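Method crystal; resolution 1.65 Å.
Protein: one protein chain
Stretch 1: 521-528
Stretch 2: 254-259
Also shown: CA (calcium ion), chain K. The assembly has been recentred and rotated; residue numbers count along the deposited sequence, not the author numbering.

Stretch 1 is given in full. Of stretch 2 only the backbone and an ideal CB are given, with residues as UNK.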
# COMPACT_ATOMS: atom_id res chain seq x y z
N PRO A 521 -5.36 1.21 20.75
CA PRO A 521 -6.11 2.33 21.30
C PRO A 521 -7.20 1.86 22.26
O PRO A 521 -7.87 0.87 22.00
CB PRO A 521 -6.73 3.01 20.10
CG PRO A 521 -6.84 1.91 19.07
CD PRO A 521 -5.62 1.06 19.31
N LEU A 522 -7.38 2.59 23.34
CA LEU A 522 -8.54 2.36 24.25
C LEU A 522 -8.95 3.72 24.79
O LEU A 522 -8.08 4.45 25.32
CB LEU A 522 -8.10 1.41 25.35
CG LEU A 522 -9.23 0.97 26.29
CD1 LEU A 522 -10.28 0.22 25.50
CD2 LEU A 522 -8.66 0.12 27.43
N TRP A 523 -10.20 4.09 24.57
CA TRP A 523 -10.73 5.37 25.10
C TRP A 523 -11.34 5.13 26.49
O TRP A 523 -11.98 4.08 26.71
CB TRP A 523 -11.74 6.01 24.17
CG TRP A 523 -11.21 6.34 22.80
CD1 TRP A 523 -10.96 5.46 21.77
CD2 TRP A 523 -10.95 7.65 22.25
NE1 TRP A 523 -10.55 6.13 20.65
CE2 TRP A 523 -10.52 7.47 20.92
CE3 TRP A 523 -11.00 8.94 22.76
CZ2 TRP A 523 -10.16 8.54 20.09
CZ3 TRP A 523 -10.65 10.00 21.95
CH2 TRP A 523 -10.22 9.81 20.63
N THR A 524 -11.12 6.10 27.37
CA THR A 524 -11.66 6.15 28.76
C THR A 524 -12.51 7.41 28.92
O THR A 524 -12.52 8.29 28.00
CB THR A 524 -10.51 6.08 29.76
OG1 THR A 524 -9.59 7.12 29.45
CG2 THR A 524 -9.80 4.74 29.74
N ASN A 525 -13.21 7.53 30.05
CA ASN A 525 -13.90 8.79 30.43
C ASN A 525 -14.96 9.09 29.38
O ASN A 525 -14.94 10.20 28.77
CB ASN A 525 -12.92 9.95 30.61
CG ASN A 525 -11.97 9.71 31.77
OD1 ASN A 525 -12.38 9.30 32.85
ND2 ASN A 525 -10.69 9.91 31.56
N ASN A 526 -15.88 8.14 29.17
CA ASN A 526 -17.00 8.34 28.23
C ASN A 526 -16.46 8.79 26.87
O ASN A 526 -16.98 9.79 26.31
CB ASN A 526 -18.03 9.35 28.76
CG ASN A 526 -19.35 9.29 28.00
OD1 ASN A 526 -19.84 8.20 27.69
ND2 ASN A 526 -19.92 10.44 27.65
N GLY A 527 -15.44 8.09 26.34
CA GLY A 527 -14.99 8.28 24.96
C GLY A 527 -14.25 9.58 24.74
O GLY A 527 -14.17 10.02 23.58
N THR A 528 -13.69 10.16 25.80
CA THR A 528 -13.13 11.53 25.69
C THR A 528 -11.60 11.48 25.71
O THR A 528 -11.00 12.38 25.11
CB THR A 528 -13.66 12.45 26.80
OG1 THR A 528 -13.32 11.91 28.07
CG2 THR A 528 -15.16 12.62 26.70
N UNK A 254 -18.10 -0.29 20.34
CA UNK A 254 -17.89 0.14 21.75
C UNK A 254 -16.72 -0.60 22.38
O UNK A 254 -16.30 -0.25 23.47
CB UNK A 254 -19.15 -0.10 22.58
N UNK A 255 -16.16 -1.61 21.73
CA UNK A 255 -15.03 -2.36 22.35
C UNK A 255 -13.76 -1.50 22.48
O UNK A 255 -12.88 -1.83 23.32
CB UNK A 255 -14.71 -3.61 21.52
N UNK A 256 -13.67 -0.41 21.74
CA UNK A 256 -12.53 0.55 21.83
C UNK A 256 -12.81 1.64 22.90
O UNK A 256 -11.93 2.50 23.10
CB UNK A 256 -12.28 1.21 20.47
N UNK A 257 -13.96 1.60 23.58
CA UNK A 257 -14.30 2.55 24.66
C UNK A 257 -14.93 3.83 24.14
O UNK A 257 -15.24 4.75 24.95
CB UNK A 257 -13.05 2.90 25.47
N UNK A 258 -15.15 3.92 22.84
CA UNK A 258 -15.70 5.13 22.22
C UNK A 258 -16.81 4.73 21.27
O UNK A 258 -16.57 4.03 20.29
CB UNK A 258 -14.62 5.92 21.48
N UNK A 259 -18.02 5.23 21.52
CA UNK A 259 -19.17 4.97 20.64
C UNK A 259 -19.18 6.04 19.56
O UNK A 259 -19.59 7.19 19.84
CB UNK A 259 -20.49 4.96 21.42
CA CA K . -15.51 2.94 18.52

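Position 254 lies beyond the reach of stretch 1. Its ideal CB has no atom of that stretch within 5.5 Å, and phi/psi of -80/-9 suits most residues. Nothing visible sets a preference. The residue is A254. Its backbone O accepts a hydrogen bond from the N of position 257 at 3.0 Å, which helps close the turn.

At position 255 the CA-to-CB bond points away from stretch 1. Phi/psi of -67/-18 continues the 3-10 segment. Almost any side chain would fit as far as stretch 1 is concerned. The residue is M255, with its side chain in an m, t, t conformation. Its contact with stretch 1 comes from the backbone: M255 O lies 4.0 Å from L522 CD1.

Position 256 has its CA-to-CB bond sideways to stretch 1. Its backbone O is the main link to the strand. The N of W523 donates to that O at 2.8 Å, with a nearly straight angle of 177°. The CA of L522 adds a CH contact to the same O at 3.6 Å. These contacts use main chain and do not specify a side chain. The calcium ion is the stronger clue. It lies on the side of the chain to which CB points, so aspartate or glutamate is the natural choice, and asparagine could also be considered. The residue is D256. It binds calcium through both carboxylate oxygens, OD1 at 2.3 Å and OD2 at 2.4 Å. D256 OD1 also accepts a hydrogen bond from the N of position 258 at 3.0 Å.

Position 257 has a positive phi, 86/3, which by itself favours glycine. Stretch 1 makes the case stronger. An ideal CB would sit 2.0 Å from W523 O, a clash. Glycine is the clear expectation, and the residue is G257. Without a side chain, its CA approaches W523 O to 3.5 Å in a CH contact. Its O receives a hydrogen bond from water 1 at 2.6 Å. The same water accepts from G527 N at 2.8 Å and so bridges the two stretches.

Position 258 has an extended backbone, -133/121, and its CA-to-CB bond points toward stretch 1. The ideal CB is 3.7 Å from W523 CG, over a face of the indole. Beyond it lies a path along that face, with the CA of G527 nearby. A long aliphatic chain would suit, and a cationic end could also use the ring's electrons. Leucine, methionine, arginine or lysine are all reasonable. The residue is K258, with all four chi angles t. The extended chain runs over the indole. Its CD is 3.8 Å from the centroid of the W523 six-membered ring, and its NZ makes a cation-pi contact at 4.4 Å from the same centroid. K258 CE also comes within 3.3 Å of G527 O. The backbone O of K258 binds calcium at 2.3 Å.

Position 259 leads away from the contact. Its CB points sideways, and stretch 1 offers it nothing. Many residues would serve. The residue is V259, with chi1 t.

Stretch 2 (254-259) AMDGKV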
# COMPACT_ATOMS: atom_id res chain seq x y z
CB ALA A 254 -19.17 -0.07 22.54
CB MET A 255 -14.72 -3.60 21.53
CG MET A 255 -15.78 -4.69 21.65
SD MET A 255 -15.36 -6.01 20.45
CE MET A 255 -16.76 -7.14 20.60
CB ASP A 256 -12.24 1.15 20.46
CG ASP A 256 -13.41 1.77 19.74
OD1 ASP A 256 -14.16 2.57 20.37
OD2 ASP A 256 -13.55 1.48 18.53
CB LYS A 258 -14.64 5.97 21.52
CG LYS A 258 -15.18 7.32 21.06
CD LYS A 258 -14.18 8.26 20.46
CE LYS A 258 -14.81 9.63 20.34
NZ LYS A 258 -14.10 10.45 19.36
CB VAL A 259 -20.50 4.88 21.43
CG1 VAL A 259 -21.69 4.80 20.49
CG2 VAL A 259 -20.47 3.70 22.38
O HOH W 1 -14.88 5.55 27.42
O HOH W 2 -13.47 4.48 18.16
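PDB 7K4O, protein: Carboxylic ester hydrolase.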